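Local coordinates for short-chain-enoyl-CoA hydratase (Clostridium acetobutylicum, PDB 5Z7R) that catalyses the reversible hydration of crotonyl-CoA, also accepting hexenoyl-CoA but not longer analogues, in butanoate metabolism, at the interface of chains A and B. Sequence-based numbering; all coordinates share one arbitrary frame. Chains: chain A/B, Short-chain-enoyl-CoA hydratase.

The interface of chains A and B. Residues chain A 135, 139, 163, 165; chain B 202-203, 206-207.
A:Val135, in the short 3-10 helix 134-137, packs against the start of helix 204-217 of chain B and the loop just before it, touching B:Asn202, B:Ala206 and B:Val207. Going outward from the backbone, CB stands back, 4.2 Å from the methyl CB of B:Ala206. There the chain forks. CG1, placed between the backbone N and the carbonyl carbon (chi1 71°), runs to the amide of B:Asn202 and meets its CG at 3.7 Å, the two side chains crossing at about a right angle. CG2, anti to the backbone N, heads the other way towards the helix and lies against B:Ala206 CB at 3.4 Å; it also faces CG2 of B:Val207, but that pair is modelled too close to be read in detail. The methyl of B:Ala206 sits against chain A a second time, 3.9 Å from CA of A:Ile139.

Hydrogen bonds to chain A carbonyls flank the apolar contact. The backbone N of B:Ala203 donates to the carbonyl O of A:Val135 at 3.2 Å, nearly straight at the hydrogen (166°). B:Asn202 gives its amide ND2 to the carbonyl O of A:Phe163, near the end of helix 155-164, at 2.9 Å; this bond is more bent (136°), with the donor tilted from the carbonyl plane. The same ND2 lies 4.1 Å from the methyl CB of A:Ala165. Beyond, CG1 of B:Val207 lies over a face of the A:Phe163 ring, above CD1 at 4.1 Å.

The patch joins two subunits of the crotonase-fold oligomer. Because A:Val135 directly follows the catalytic A:Glu134, packing from the neighbouring chain probably helps steady that active-site segment.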
ATOM      1  N   VAL A 135     -27.134   8.778  -0.497  1.00 30.15           N
ATOM      2  CA  VAL A 135     -27.325   9.077  -1.918  1.00 30.95           C
ATOM      3  C   VAL A 135     -28.768   9.501  -2.292  1.00 30.40           C
ATOM      4  O   VAL A 135     -29.004  10.154  -3.327  1.00 28.62           O
ATOM      5  CB  VAL A 135     -26.810   7.898  -2.793  1.00 32.87           C
ATOM      6  CG1 VAL A 135     -27.708   6.660  -2.714  1.00 31.93           C
ATOM      7  CG2 VAL A 135     -26.730   8.350  -4.229  1.00 37.23           C
ATOM      8  N   ILE A 139     -25.903  13.216  -1.439  1.00 29.42           N
ATOM      9  CA  ILE A 139     -24.554  13.087  -0.899  1.00 29.51           C
ATOM     10  C   ILE A 139     -24.055  11.639  -0.827  1.00 30.68           C
ATOM     11  O   ILE A 139     -24.834  10.698  -0.833  1.00 32.84           O
ATOM     12  CB  ILE A 139     -24.443  13.639   0.551  1.00 30.04           C
ATOM     13  CG1 ILE A 139     -25.640  13.226   1.420  1.00 26.87           C
ATOM     14  CG2 ILE A 139     -24.281  15.154   0.564  1.00 31.66           C
ATOM     15  CD1 ILE A 139     -25.323  13.422   2.878  1.00 26.18           C
ATOM     16  N   PHE A 163     -25.423   2.385  -3.169  1.00 26.22           N
ATOM     17  CA  PHE A 163     -26.070   2.839  -4.395  1.00 27.25           C
ATOM     18  C   PHE A 163     -27.580   2.809  -4.302  1.00 29.29           C
ATOM     19  O   PHE A 163     -28.216   3.708  -4.841  1.00 33.69           O
ATOM     20  CB  PHE A 163     -25.668   2.046  -5.650  1.00 26.18           C
ATOM     21  CG  PHE A 163     -24.193   1.974  -5.910  1.00 25.50           C
ATOM     22  CD1 PHE A 163     -23.296   2.860  -5.337  1.00 26.76           C
ATOM     23  CD2 PHE A 163     -23.693   1.002  -6.771  1.00 24.77           C
ATOM     24  CE1 PHE A 163     -21.930   2.740  -5.578  1.00 26.31           C
ATOM     25  CE2 PHE A 163     -22.330   0.896  -7.021  1.00 24.13           C
ATOM     26  CZ  PHE A 163     -21.453   1.761  -6.428  1.00 24.68           C
ATOM     27  N   ALA A 165     -29.371   2.687  -1.285  1.00 34.46           N
ATOM     28  CA  ALA A 165     -29.766   3.401  -0.048  1.00 35.11           C
ATOM     29  C   ALA A 165     -30.870   2.726   0.764  1.00 35.00           C
ATOM     30  O   ALA A 165     -31.457   3.353   1.631  1.00 39.65           O
ATOM     31  CB  ALA A 165     -30.164   4.825  -0.368  1.00 33.94           C
TER
ATOM     32  N   ASN B 202     -32.015   7.531  -7.224  1.00 43.83           N
ATOM     33  CA  ASN B 202     -31.125   8.302  -6.391  1.00 40.75           C
ATOM     34  C   ASN B 202     -30.343   9.312  -7.215  1.00 39.29           C
ATOM     35  O   ASN B 202     -30.429   9.313  -8.460  1.00 39.13           O
ATOM     36  CB  ASN B 202     -30.190   7.375  -5.628  1.00 42.72           C
ATOM     37  CG  ASN B 202     -30.906   6.600  -4.535  1.00 45.30           C
ATOM     38  OD1 ASN B 202     -31.716   7.167  -3.796  1.00 38.57           O
ATOM     39  ND2 ASN B 202     -30.589   5.296  -4.408  1.00 47.53           N
ATOM     40  N   ALA B 203     -29.600  10.171  -6.503  1.00 35.44           N
ATOM     41  CA  ALA B 203     -28.973  11.328  -7.092  1.00 35.26           C
ATOM     42  C   ALA B 203     -27.696  10.887  -7.760  1.00 35.66           C
ATOM     43  O   ALA B 203     -26.817  10.349  -7.101  1.00 33.25           O
ATOM     44  CB  ALA B 203     -28.675  12.364  -6.030  1.00 33.63           C
ATOM     45  N   ALA B 206     -23.976  11.712  -6.575  1.00 31.14           N
ATOM     46  CA  ALA B 206     -23.681  11.043  -5.302  1.00 30.74           C
ATOM     47  C   ALA B 206     -23.371   9.577  -5.476  1.00 29.65           C
ATOM     48  O   ALA B 206     -22.535   9.039  -4.766  1.00 29.83           O
ATOM     49  CB  ALA B 206     -24.820  11.220  -4.315  1.00 30.15           C
ATOM     50  N   VAL B 207     -24.078   8.931  -6.392  1.00 30.54           N
ATOM     51  CA  VAL B 207     -23.841   7.524  -6.716  1.00 31.44           C
ATOM     52  C   VAL B 207     -22.497   7.414  -7.436  1.00 29.49           C
ATOM     53  O   VAL B 207     -21.668   6.598  -7.090  1.00 27.44           O
ATOM     54  CB  VAL B 207     -24.986   6.921  -7.580  1.00 32.45           C
ATOM     55  CG1 VAL B 207     -24.599   5.576  -8.173  1.00 32.60           C
ATOM     56  CG2 VAL B 207     -26.250   6.729  -6.757  1.00 32.61           C
TER